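Local coordinates for p800 reaction center core protein (Heliobacterium modesticaldum, PDB 5V8K) that forms, as one of two identical subunits, the membrane-spanning core of a photosynthetic reaction center that binds bacteriochlorophyll g pigments and a [4Fe-4S] cluster, at residues S207-A212 and G277-G282; R288-P293 and F402-P407; M393-R398 and F441-F446. All blocks are in the same frame, centred on the assembly; numbering follows the deposited sequence.

Interaction 1 of 3, residues S207-A212 and G277-G282; sequences SCQILA and GGVFHG. With GBF (Bacteriochlorophyll g), chain T.
Cys-208 and Gly-278 mark the point where two antiparallel transmembrane helices, 200-224 and 258-291, come together, with their CA atoms 4.7 Å apart. The local axes approach to 8.1 Å and their directions differ by 154°. Such a close pass depends on the glycine: Cys-208 CB rests on Gly-278 CA at 3.5 Å, tighter than an ordinary carbon contact, and a CB at Gly-278 would collide with it. Ser-205 adds a hydrogen bond from one helix to the other through its OG and the carbonyl oxygen of Gly-278.

One residue along, Gln-209 follows the groove beside the glycine, with CG 3.9 Å from Gly-278 C. Its CG lies anti to its own carbonyl carbon (chi1 -59°) and the chain then runs extended, which carries the amide end up to the bacteriochlorin ring of a bacteriochlorophyll g, where OE1 coordinates the central magnesium at 2.2 Å. Val-279 covers the same macrocycle from the other helix, with CG2 3.6 Å from pigment atom C1B. Next to it, Gly-282 CA packs on the ring methyl CMA at 3.9 Å, where a side chain would not fit.

His-281 serves a different bacteriochlorophyll, binding its magnesium through NE2, while Glu-201 holds ND1 by a hydrogen bond and Phe-280 CD2 sits over the center of the imidazole. Between the two segments themselves the contact is apolar; the Gln-209 amide and the His-281 imidazole turn to magnesium instead, so the tight glycine crossing brings ligands for two pigments into one small region of the membrane.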
loop_
_atom_site.group_PDB
_atom_site.type_symbol
_atom_site.label_atom_id
_atom_site.label_comp_id
_atom_site.label_asym_id
_atom_site.label_seq_id
_atom_site.Cartn_x
_atom_site.Cartn_y
_atom_site.Cartn_z
ATOM N N SER A 207 -28.162 -14.001 14.477
ATOM C CA SER A 207 -28.229 -12.698 15.136
ATOM C C SER A 207 -27.281 -11.698 14.475
ATOM O O SER A 207 -27.653 -10.539 14.230
ATOM C CB SER A 207 -27.904 -12.814 16.624
ATOM O OG SER A 207 -28.933 -13.505 17.330
ATOM N N CYS A 208 -26.041 -12.124 14.205
ATOM C CA CYS A 208 -25.083 -11.238 13.561
ATOM C C CYS A 208 -25.554 -10.826 12.177
ATOM O O CYS A 208 -25.457 -9.656 11.805
ATOM C CB CYS A 208 -23.705 -11.893 13.463
ATOM S SG CYS A 208 -22.906 -12.142 15.042
ATOM N N GLN A 209 -26.032 -11.784 11.389
ATOM C CA GLN A 209 -26.408 -11.485 10.015
ATOM C C GLN A 209 -27.590 -10.525 9.964
ATOM O O GLN A 209 -27.592 -9.571 9.186
ATOM C CB GLN A 209 -26.735 -12.779 9.274
ATOM C CG GLN A 209 -25.595 -13.788 9.226
ATOM C CD GLN A 209 -25.944 -14.926 8.373
ATOM O OE1 GLN A 209 -26.262 -14.722 7.227
ATOM N NE2 GLN A 209 -25.928 -16.148 8.911
ATOM N N ILE A 210 -28.619 -10.772 10.772
ATOM C CA ILE A 210 -29.753 -9.862 10.785
ATOM C C ILE A 210 -29.335 -8.495 11.335
ATOM O O ILE A 210 -29.757 -7.456 10.830
ATOM C CB ILE A 210 -30.914 -10.461 11.590
ATOM C CG1 ILE A 210 -31.416 -11.738 10.929
ATOM C CG2 ILE A 210 -32.048 -9.432 11.752
ATOM C CD1 ILE A 210 -32.158 -11.556 9.603
ATOM N N LEU A 211 -28.489 -8.470 12.358
ATOM C CA LEU A 211 -28.004 -7.183 12.851
ATOM C C LEU A 211 -27.309 -6.397 11.736
ATOM O O LEU A 211 -27.471 -5.172 11.628
ATOM C CB LEU A 211 -27.073 -7.397 14.042
ATOM C CG LEU A 211 -26.627 -6.121 14.745
ATOM C CD1 LEU A 211 -27.784 -5.555 15.533
ATOM C CD2 LEU A 211 -25.458 -6.423 15.644
ATOM N N ALA A 212 -26.559 -7.094 10.872
ATOM C CA ALA A 212 -25.875 -6.426 9.768
ATOM C C ALA A 212 -26.877 -5.749 8.846
ATOM O O ALA A 212 -26.663 -4.623 8.393
ATOM C CB ALA A 212 -25.028 -7.428 8.981
ATOM N N GLY A 277 -18.544 -11.509 9.742
ATOM C CA GLY A 277 -18.344 -12.364 10.899
ATOM C C GLY A 277 -19.524 -13.263 11.187
ATOM O O GLY A 277 -19.351 -14.393 11.641
ATOM N N GLY A 278 -20.739 -12.787 10.934
ATOM C CA GLY A 278 -21.894 -13.654 11.099
ATOM C C GLY A 278 -21.888 -14.808 10.120
ATOM O O GLY A 278 -22.183 -15.956 10.483
ATOM N N VAL A 279 -21.567 -14.523 8.859
ATOM C CA VAL A 279 -21.480 -15.583 7.858
ATOM C C VAL A 279 -20.361 -16.558 8.211
ATOM O O VAL A 279 -20.501 -17.773 8.028
ATOM C CB VAL A 279 -21.307 -14.966 6.455
ATOM C CG1 VAL A 279 -20.992 -16.034 5.396
ATOM C CG2 VAL A 279 -22.597 -14.235 6.082
ATOM N N PHE A 280 -19.240 -16.052 8.737
ATOM C CA PHE A 280 -18.180 -16.951 9.183
ATOM C C PHE A 280 -18.695 -17.935 10.238
ATOM O O PHE A 280 -18.390 -19.129 10.178
ATOM C CB PHE A 280 -16.995 -16.154 9.728
ATOM C CG PHE A 280 -16.128 -16.966 10.659
ATOM C CD1 PHE A 280 -15.184 -17.850 10.164
ATOM C CD2 PHE A 280 -16.307 -16.879 12.023
ATOM C CE1 PHE A 280 -14.417 -18.621 11.024
ATOM C CE2 PHE A 280 -15.550 -17.642 12.884
ATOM C CZ PHE A 280 -14.605 -18.520 12.387
ATOM N N HIS A 281 -19.479 -17.456 11.212
ATOM C CA HIS A 281 -20.021 -18.361 12.227
ATOM C C HIS A 281 -21.006 -19.371 11.649
ATOM O O HIS A 281 -21.053 -20.518 12.098
ATOM C CB HIS A 281 -20.691 -17.569 13.336
ATOM C CG HIS A 281 -19.721 -17.056 14.335
ATOM N ND1 HIS A 281 -18.948 -17.897 15.102
ATOM C CD2 HIS A 281 -19.356 -15.796 14.661
ATOM C CE1 HIS A 281 -18.146 -17.178 15.859
ATOM N NE2 HIS A 281 -18.379 -15.898 15.612
ATOM N N GLY A 282 -21.859 -18.954 10.721
ATOM C CA GLY A 282 -22.789 -19.901 10.148
ATOM C C GLY A 282 -22.049 -20.972 9.373
ATOM O O GLY A 282 -22.330 -22.161 9.505
HETATM MG MG GBF T . -27.357 -15.613 5.498
HETATM C CHA GBF T . -28.182 -18.671 7.009
HETATM C CHB GBF T . -24.648 -17.034 4.244
HETATM C CHC GBF T . -27.114 -12.734 3.687
HETATM C CHD GBF T . -30.438 -14.330 6.918
HETATM N NA GBF T . -26.588 -17.433 5.590
HETATM C C1A GBF T . -26.963 -18.584 6.153
HETATM C C2A GBF T . -26.252 -19.845 5.816
HETATM C C3A GBF T . -24.937 -19.164 5.419
HETATM C C4A GBF T . -25.421 -17.792 5.066
HETATM C CMA GBF T . -23.914 -19.086 6.547
HETATM C CAA GBF T . -26.982 -20.671 4.730
HETATM C CBA GBF T . -26.995 -20.016 3.350
HETATM C CGA GBF T . -27.652 -20.962 2.367
HETATM O O1A GBF T . -27.296 -22.135 2.310
HETATM O O2A GBF T . -28.198 -20.341 1.173
HETATM N NB GBF T . -26.118 -15.030 3.982
HETATM C C1B GBF T . -24.957 -15.674 3.710
HETATM C C2B GBF T . -24.281 -14.948 2.758
HETATM C C3B GBF T . -24.978 -13.763 2.593
HETATM C C4B GBF T . -26.077 -13.793 3.484
HETATM C CMB GBF T . -23.024 -15.384 2.037
HETATM C CAB GBF T . -24.523 -12.777 1.604
HETATM C CBB GBF T . -25.190 -11.767 1.092
HETATM N NC GBF T . -28.536 -13.946 5.350
HETATM C C1C GBF T . -28.271 -12.872 4.611
HETATM C C2C GBF T . -29.054 -11.606 4.635
HETATM C C3C GBF T . -29.990 -12.242 5.550
HETATM C C4C GBF T . -29.665 -13.526 5.967
HETATM C CMC GBF T . -28.232 -10.518 5.373
HETATM C CAC GBF T . -31.171 -11.504 6.039
HETATM C CBC GBF T . -31.468 -10.111 5.542
HETATM N ND GBF T . -28.938 -16.204 6.607
HETATM C C1D GBF T . -30.042 -15.724 7.175
HETATM C C2D GBF T . -30.955 -16.647 8.150
HETATM C C3D GBF T . -30.087 -17.724 7.940
HETATM C C4D GBF T . -28.950 -17.506 7.102
HETATM C CMD GBF T . -32.211 -16.466 8.921
HETATM C CAD GBF T . -30.081 -19.159 8.301
HETATM O OBD GBF T . -30.740 -19.830 9.164
HETATM C CBD GBF T . -28.785 -19.758 7.817
HETATM C CGD GBF T . -27.819 -20.115 8.910
HETATM O O1D GBF T . -26.993 -19.331 9.347
HETATM O O2D GBF T . -27.836 -21.412 9.515
HETATM C CED GBF T . -27.728 -21.419 10.938
HETATM C C1 GBF T . -28.423 -21.036 -0.050
HETATM C C2 GBF T . -28.309 -19.997 -1.137
HETATM C C3 GBF T . -29.301 -19.138 -1.417
HETATM C C4 GBF T . -30.601 -19.177 -0.670
HETATM C C5 GBF T . -29.109 -18.106 -2.506
#

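Interaction 2 of 3, residues R288-P293 and F402-P407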
loop_
_atom_site.group_PDB
_atom_site.type_symbol
_atom_site.label_atom_id
_atom_site.label_comp_id
_atom_site.label_asym_id
_atom_site.label_seq_id
_atom_site.Cartn_x
_atom_site.Cartn_y
_atom_site.Cartn_z
ATOM N N ARG A 288 -18.831 -27.837 11.118
ATOM C CA ARG A 288 -18.884 -28.795 12.223
ATOM C C ARG A 288 -19.945 -29.854 11.972
ATOM O O ARG A 288 -19.744 -31.028 12.310
ATOM C CB ARG A 288 -19.129 -28.081 13.550
ATOM C CG ARG A 288 -17.912 -27.272 13.993
ATOM C CD ARG A 288 -18.027 -26.768 15.423
ATOM N NE ARG A 288 -19.050 -25.720 15.589
ATOM C CZ ARG A 288 -20.246 -25.897 16.153
ATOM N NH1 ARG A 288 -20.603 -27.075 16.628
ATOM N NH2 ARG A 288 -21.090 -24.886 16.251
ATOM N N VAL A 289 -21.069 -29.470 11.359
ATOM C CA VAL A 289 -22.052 -30.465 10.950
ATOM C C VAL A 289 -21.410 -31.486 10.012
ATOM O O VAL A 289 -21.595 -32.702 10.159
ATOM C CB VAL A 289 -23.260 -29.794 10.281
ATOM C CG1 VAL A 289 -24.112 -30.853 9.580
ATOM C CG2 VAL A 289 -24.086 -29.108 11.271
ATOM N N LEU A 290 -20.662 -30.997 9.014
ATOM C CA LEU A 290 -20.067 -31.876 8.013
ATOM C C LEU A 290 -18.933 -32.715 8.578
ATOM O O LEU A 290 -18.577 -33.737 7.978
ATOM C CB LEU A 290 -19.529 -31.074 6.823
ATOM C CG LEU A 290 -20.478 -30.212 5.994
ATOM C CD1 LEU A 290 -19.650 -29.338 5.066
ATOM C CD2 LEU A 290 -21.408 -31.047 5.191
ATOM N N ASN A 291 -18.346 -32.310 9.696
ATOM C CA ASN A 291 -17.245 -33.043 10.298
ATOM C C ASN A 291 -17.696 -33.954 11.424
ATOM O O ASN A 291 -16.889 -34.746 11.915
ATOM C CB ASN A 291 -16.184 -32.075 10.825
ATOM C CG ASN A 291 -15.327 -31.502 9.720
ATOM O OD1 ASN A 291 -15.518 -31.840 8.555
ATOM N ND2 ASN A 291 -14.382 -30.620 10.076
ATOM N N ASP A 292 -18.947 -33.861 11.840
ATOM C CA ASP A 292 -19.481 -34.743 12.860
ATOM C C ASP A 292 -20.311 -35.816 12.171
ATOM O O ASP A 292 -21.507 -35.602 11.919
ATOM C CB ASP A 292 -20.331 -33.964 13.868
ATOM N N PRO A 293 -19.720 -36.973 11.838
ATOM C CA PRO A 293 -20.510 -38.038 11.194
ATOM C C PRO A 293 -21.805 -38.341 11.927
ATOM O O PRO A 293 -22.792 -38.747 11.297
ATOM C CB PRO A 293 -19.551 -39.236 11.199
ATOM N N PHE A 402 -17.144 -24.101 0.121
ATOM C CA PHE A 402 -15.858 -24.651 -0.289
ATOM C C PHE A 402 -14.958 -25.104 0.864
ATOM O O PHE A 402 -13.789 -25.426 0.626
ATOM C CB PHE A 402 -15.083 -23.618 -1.119
ATOM C CG PHE A 402 -15.596 -23.413 -2.527
ATOM C CD1 PHE A 402 -16.929 -23.119 -2.777
ATOM C CD2 PHE A 402 -14.711 -23.425 -3.597
ATOM C CE1 PHE A 402 -17.369 -22.902 -4.071
ATOM C CE2 PHE A 402 -15.152 -23.192 -4.879
ATOM C CZ PHE A 402 -16.481 -22.923 -5.118
ATOM N N SER A 403 -15.436 -25.109 2.101
ATOM C CA SER A 403 -14.524 -25.234 3.232
ATOM C C SER A 403 -14.276 -26.675 3.660
ATOM O O SER A 403 -13.351 -26.929 4.428
ATOM C CB SER A 403 -15.051 -24.409 4.413
ATOM O OG SER A 403 -14.815 -23.026 4.163
ATOM N N LYS A 404 -15.017 -27.629 3.117
ATOM C CA LYS A 404 -14.745 -29.041 3.324
ATOM C C LYS A 404 -14.131 -29.679 2.078
ATOM O O LYS A 404 -13.028 -30.233 2.136
ATOM C CB LYS A 404 -16.043 -29.742 3.705
ATOM C CG LYS A 404 -15.914 -31.240 3.912
ATOM C CD LYS A 404 -15.175 -31.551 5.173
ATOM C CE LYS A 404 -15.472 -32.993 5.604
ATOM N NZ LYS A 404 -14.826 -33.263 6.897
ATOM N N VAL A 405 -14.840 -29.635 0.948
ATOM C CA VAL A 405 -14.275 -30.067 -0.319
ATOM C C VAL A 405 -14.603 -29.022 -1.373
ATOM O O VAL A 405 -15.506 -28.192 -1.216
ATOM C CB VAL A 405 -14.763 -31.469 -0.754
ATOM C CG1 VAL A 405 -14.404 -32.519 0.277
ATOM C CG2 VAL A 405 -16.251 -31.482 -0.982
ATOM N N SER A 406 -13.797 -29.015 -2.421
ATOM C CA SER A 406 -13.975 -28.095 -3.526
ATOM C C SER A 406 -13.457 -28.754 -4.780
ATOM O O SER A 406 -12.812 -29.823 -4.715
ATOM C CB SER A 406 -13.249 -26.768 -3.273
ATOM O OG SER A 406 -11.857 -26.954 -3.421
ATOM N N PRO A 407 -13.720 -28.195 -5.953
ATOM C CA PRO A 407 -13.124 -28.757 -7.165
ATOM C C PRO A 407 -11.607 -28.788 -7.081
ATOM O O PRO A 407 -10.986 -29.691 -7.648
ATOM C CB PRO A 407 -13.632 -27.833 -8.278
ATOM C CG PRO A 407 -14.824 -27.142 -7.697
ATOM C CD PRO A 407 -14.635 -27.072 -6.246
#
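The carboxamide of Asn-291 is the flat group that meets the other segment, and Lys-404 approaches it nearer the oxygen than the nitrogen. As modelled, and doubtfully, the lysine NZ lies off the amide plane on the oxygen side; its separation from OD1 is implausibly short, so the detail of this polar meeting carries little weight.

In the type I reaction center fold this is where the end of transmembrane helix 258-291 comes up against the loop that joins helix 376-401 to helix 407-411. The helix runs out at Asn-291, and its last backbone bonds are weak. The firmer part of the contact is apolar. Leu-290 CD1 touches Lys-404 CB at 3.9 Å, the leucine and the lysine lying alongside with their chains running opposite ways. With CG anti to its backbone N (chi1 178°) and a bend at chi2 (72°), the lysine heads from the leucine toward the asparagine, and its CE comes within 4.0 Å of Leu-290 O. Tyr-309 and Cys-308 pack on Lys-404 and Leu-290 respectively.

The contact is small and lies at the protein surface, with Asn-291 exposed and Leu-290 and Lys-404 partly so. More polar fastening is found on either segment apart from it: Arg-288 makes salt bridges to Glu-201 and Asp-199 on the helix side. On the loop side, Ser-406 occupies the N-cap position of helix 407-411, and its OG forms both a weak hydrogen bond to Trp-408 N and a hydrogen bond with OE1 of Glu-548 of the second subunit.

Interaction 3 of 3, residues M393-R398 and F441-F446. With GBF (Bacteriochlorophyll g), chain T.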
loop_
_atom_site.group_PDB
_atom_site.type_symbol
_atom_site.label_atom_id
_atom_site.label_comp_id
_atom_site.label_asym_id
_atom_site.label_seq_id
_atom_site.Cartn_x
_atom_site.Cartn_y
_atom_site.Cartn_z
ATOM N N MET A 393 -18.789 -10.938 -1.599
ATOM C CA MET A 393 -19.487 -12.210 -1.433
ATOM C C MET A 393 -18.711 -13.406 -2.009
ATOM O O MET A 393 -19.051 -14.557 -1.676
ATOM C CB MET A 393 -20.868 -12.171 -2.103
ATOM C CG MET A 393 -21.968 -11.424 -1.345
ATOM S SD MET A 393 -23.615 -11.870 -1.965
ATOM C CE MET A 393 -23.572 -11.079 -3.568
ATOM N N VAL A 394 -17.698 -13.186 -2.855
ATOM C CA VAL A 394 -16.957 -14.321 -3.446
ATOM C C VAL A 394 -16.265 -15.099 -2.323
ATOM O O VAL A 394 -16.519 -16.301 -2.184
ATOM C CB VAL A 394 -15.964 -13.869 -4.541
ATOM C CG1 VAL A 394 -15.002 -14.978 -4.938
ATOM C CG2 VAL A 394 -16.746 -13.405 -5.796
ATOM N N PRO A 395 -15.418 -14.482 -1.487
ATOM C CA PRO A 395 -14.892 -15.239 -0.338
ATOM C C PRO A 395 -15.974 -15.689 0.648
ATOM O O PRO A 395 -15.822 -16.754 1.262
ATOM C CB PRO A 395 -13.886 -14.281 0.328
ATOM C CG PRO A 395 -14.166 -12.922 -0.225
ATOM C CD PRO A 395 -14.821 -13.148 -1.597
ATOM N N MET A 396 -17.079 -14.951 0.777
ATOM C CA MET A 396 -18.133 -15.332 1.719
ATOM C C MET A 396 -18.805 -16.641 1.312
ATOM O O MET A 396 -19.047 -17.518 2.153
ATOM C CB MET A 396 -19.171 -14.218 1.845
ATOM C CG MET A 396 -18.598 -12.932 2.393
ATOM S SD MET A 396 -19.792 -11.576 2.504
ATOM C CE MET A 396 -20.763 -12.246 3.808
ATOM N N TRP A 397 -19.140 -16.785 0.029
ATOM C CA TRP A 397 -19.788 -18.020 -0.379
ATOM C C TRP A 397 -18.804 -19.184 -0.450
ATOM O O TRP A 397 -19.219 -20.338 -0.302
ATOM C CB TRP A 397 -20.535 -17.846 -1.695
ATOM C CG TRP A 397 -21.787 -17.033 -1.508
ATOM C CD1 TRP A 397 -22.007 -15.759 -1.951
ATOM C CD2 TRP A 397 -22.989 -17.428 -0.824
ATOM N NE1 TRP A 397 -23.259 -15.347 -1.610
ATOM C CE2 TRP A 397 -23.895 -16.350 -0.924
ATOM C CE3 TRP A 397 -23.393 -18.585 -0.150
ATOM C CZ2 TRP A 397 -25.169 -16.374 -0.335
ATOM C CZ3 TRP A 397 -24.687 -18.620 0.410
ATOM C CH2 TRP A 397 -25.548 -17.511 0.315
ATOM N N ARG A 398 -17.507 -18.904 -0.552
ATOM C CA ARG A 398 -16.519 -19.973 -0.433
ATOM C C ARG A 398 -16.391 -20.483 1.011
ATOM O O ARG A 398 -16.218 -21.690 1.224
ATOM C CB ARG A 398 -15.176 -19.483 -0.984
ATOM C CG ARG A 398 -15.168 -19.308 -2.533
ATOM C CD ARG A 398 -13.909 -18.609 -2.987
ATOM N NE ARG A 398 -12.721 -19.441 -2.844
ATOM C CZ ARG A 398 -11.536 -19.120 -3.365
ATOM N NH1 ARG A 398 -11.417 -18.006 -4.059
ATOM N NH2 ARG A 398 -10.480 -19.934 -3.263
ATOM N N PHE A 441 -12.582 -15.915 5.414
ATOM C CA PHE A 441 -13.105 -14.845 6.259
ATOM C C PHE A 441 -12.240 -13.594 6.164
ATOM O O PHE A 441 -12.749 -12.497 5.930
ATOM C CB PHE A 441 -13.212 -15.311 7.710
ATOM C CG PHE A 441 -13.312 -14.168 8.687
ATOM C CD1 PHE A 441 -14.503 -13.519 8.873
ATOM C CD2 PHE A 441 -12.197 -13.719 9.347
ATOM C CE1 PHE A 441 -14.608 -12.455 9.739
ATOM C CE2 PHE A 441 -12.263 -12.617 10.230
ATOM C CZ PHE A 441 -13.479 -11.982 10.433
ATOM N N TYR A 442 -10.920 -13.735 6.346
ATOM C CA TYR A 442 -10.038 -12.574 6.234
ATOM C C TYR A 442 -10.175 -11.929 4.869
ATOM O O TYR A 442 -10.139 -10.695 4.752
ATOM C CB TYR A 442 -8.573 -12.952 6.464
ATOM C CG TYR A 442 -8.258 -13.624 7.755
ATOM C CD1 TYR A 442 -8.746 -13.141 8.960
ATOM C CD2 TYR A 442 -7.473 -14.762 7.782
ATOM C CE1 TYR A 442 -8.478 -13.778 10.128
ATOM C CE2 TYR A 442 -7.177 -15.418 8.985
ATOM C CZ TYR A 442 -7.680 -14.901 10.170
ATOM O OH TYR A 442 -7.456 -15.550 11.390
ATOM N N LEU A 443 -10.247 -12.756 3.801
ATOM C CA LEU A 443 -10.258 -12.197 2.467
ATOM C C LEU A 443 -11.536 -11.400 2.243
ATOM O O LEU A 443 -11.521 -10.368 1.571
ATOM C CB LEU A 443 -10.103 -13.333 1.417
ATOM C CG LEU A 443 -9.913 -12.978 -0.054
ATOM C CD1 LEU A 443 -8.674 -12.070 -0.238
ATOM C CD2 LEU A 443 -9.791 -14.193 -0.976
ATOM N N ALA A 444 -12.654 -11.855 2.803
ATOM C CA ALA A 444 -13.875 -11.069 2.671
ATOM C C ALA A 444 -13.742 -9.721 3.387
ATOM O O ALA A 444 -14.190 -8.686 2.872
ATOM C CB ALA A 444 -15.069 -11.863 3.175
ATOM N N ILE A 445 -13.065 -9.698 4.544
ATOM C CA ILE A 445 -12.799 -8.435 5.233
ATOM C C ILE A 445 -12.013 -7.489 4.329
ATOM O O ILE A 445 -12.323 -6.301 4.234
ATOM C CB ILE A 445 -12.052 -8.685 6.556
ATOM C CG1 ILE A 445 -12.914 -9.512 7.553
ATOM C CG2 ILE A 445 -11.604 -7.358 7.163
ATOM C CD1 ILE A 445 -14.172 -8.766 8.079
ATOM N N PHE A 446 -10.949 -7.999 3.699
ATOM C CA PHE A 446 -10.142 -7.219 2.755
ATOM C C PHE A 446 -10.999 -6.686 1.614
ATOM O O PHE A 446 -10.937 -5.501 1.270
ATOM C CB PHE A 446 -9.027 -8.087 2.138
ATOM C CG PHE A 446 -7.838 -8.327 3.023
ATOM C CD1 PHE A 446 -7.080 -7.279 3.488
ATOM C CD2 PHE A 446 -7.453 -9.617 3.338
ATOM C CE1 PHE A 446 -5.940 -7.514 4.320
ATOM C CE2 PHE A 446 -6.341 -9.877 4.166
ATOM C CZ PHE A 446 -5.588 -8.809 4.661
HETATM MG MG GBF T . -27.357 -15.613 5.498
HETATM C CHA GBF T . -28.182 -18.671 7.009
HETATM C CHB GBF T . -24.648 -17.034 4.244
HETATM C CHC GBF T . -27.114 -12.734 3.687
HETATM C CHD GBF T . -30.438 -14.330 6.918
HETATM N NA GBF T . -26.588 -17.433 5.590
HETATM C C1A GBF T . -26.963 -18.584 6.153
HETATM C C2A GBF T . -26.252 -19.845 5.816
HETATM C C3A GBF T . -24.937 -19.164 5.419
HETATM C C4A GBF T . -25.421 -17.792 5.066
HETATM C CMA GBF T . -23.914 -19.086 6.547
HETATM C CAA GBF T . -26.982 -20.671 4.730
HETATM C CBA GBF T . -26.995 -20.016 3.350
HETATM C CGA GBF T . -27.652 -20.962 2.367
HETATM O O1A GBF T . -27.296 -22.135 2.310
HETATM O O2A GBF T . -28.198 -20.341 1.173
HETATM N NB GBF T . -26.118 -15.030 3.982
HETATM C C1B GBF T . -24.957 -15.674 3.710
HETATM C C2B GBF T . -24.281 -14.948 2.758
HETATM C C3B GBF T . -24.978 -13.763 2.593
HETATM C C4B GBF T . -26.077 -13.793 3.484
HETATM C CMB GBF T . -23.024 -15.384 2.037
HETATM C CAB GBF T . -24.523 -12.777 1.604
HETATM C CBB GBF T . -25.190 -11.767 1.092
HETATM N NC GBF T . -28.536 -13.946 5.350
HETATM C C1C GBF T . -28.271 -12.872 4.611
HETATM C C2C GBF T . -29.054 -11.606 4.635
HETATM C C3C GBF T . -29.990 -12.242 5.550
HETATM C C4C GBF T . -29.665 -13.526 5.967
HETATM C CMC GBF T . -28.232 -10.518 5.373
HETATM C CAC GBF T . -31.171 -11.504 6.039
HETATM C CBC GBF T . -31.468 -10.111 5.542
HETATM N ND GBF T . -28.938 -16.204 6.607
HETATM C C1D GBF T . -30.042 -15.724 7.175
HETATM C C2D GBF T . -30.955 -16.647 8.150
HETATM C C3D GBF T . -30.087 -17.724 7.940
HETATM C C4D GBF T . -28.950 -17.506 7.102
HETATM C CMD GBF T . -32.211 -16.466 8.921
HETATM C CAD GBF T . -30.081 -19.159 8.301
HETATM O OBD GBF T . -30.740 -19.830 9.164
HETATM C CBD GBF T . -28.785 -19.758 7.817
HETATM C CGD GBF T . -27.819 -20.115 8.910
HETATM O O1D GBF T . -26.993 -19.331 9.347
HETATM O O2D GBF T . -27.836 -21.412 9.515
HETATM C CED GBF T . -27.728 -21.419 10.938
HETATM C C1 GBF T . -28.423 -21.036 -0.050
HETATM C C2 GBF T . -28.309 -19.997 -1.137
HETATM C C3 GBF T . -29.301 -19.138 -1.417
HETATM C C4 GBF T . -30.601 -19.177 -0.670
HETATM C C5 GBF T . -29.109 -18.106 -2.506
#
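A bacteriochlorophyll g pocket lies along one flank of this helix pair, lined by Met-393 and Trp-397, while Pro-395 and Met-396 of the same turns pack on Ala-444. The proline ring does most of the work: its CG is 3.5 Å from Ala-444 CA, a tight carbon contact, and its CB lies 4.0 Å from Leu-443 CB. Met-396 flanks the alanine, with CG 3.8 Å from Ala-444 CB. The methyl of Ala-444 sits in the corner formed by the proline ring and the methionine CG.

These are transmembrane helices 376-401 and 437-447 of the type I reaction center fold, antiparallel at 163° with local axes 7.9 Å apart. Helix 376-401 kinks at Pro-395, whose N makes no bond to the preceding turn.

On the pigment side, Trp-397 CG lies anti to its carbonyl carbon (chi1 -73°), which lays the indole against the methyl CMB; this sits over the center of the ring system, 3.2 Å from CE2, in a CH-pi arrangement. The indole nitrogen points back along its own helix: NE1 gives a weak hydrogen bond to Met-393 SD, with an N-H...S angle of 154°. That sulfur is itself 3.4 Å from the pigment carbon CBB, so the two side chains meet the tetrapyrrole together. An alanine in place of Trp-397 would take away the indole face, and the pigment methyl would probably be left facing a gap while the Met-393 thioether became freer to turn. Phe-317 meets the indole edge-to-face. Arg-398 reaches the second subunit through a salt bridge between NH2 and OE2 of its Glu-548, and NH1 hydrogen-bonds OBD of an 8(1)-OH-chlorophyll aF.

Overall arrangement
Interactions 1 and 3 are buried helix pairs, whereas interaction 2 is a surface contact. The buried pair, interactions 1 and 3, lie side by side, their centers about 13 Å apart, and touch directly: Val-279 CG2 packs on Met-396 CE at 3.5 Å and Phe-280 on Phe-441. Both also border one bacteriochlorophyll g, interaction 1 with an axial ligand and interaction 3 with a tryptophan face. Helix 258-291 runs from interaction 1 to its end at interaction 2, while helix 376-401 serves interaction 3 before leading into the loop of interaction 2. Small residues bring the buried helices together; at the surface, longer side chains bridge a wider gap. Interactions 2 and 3 both reach Glu-548 of the second subunit.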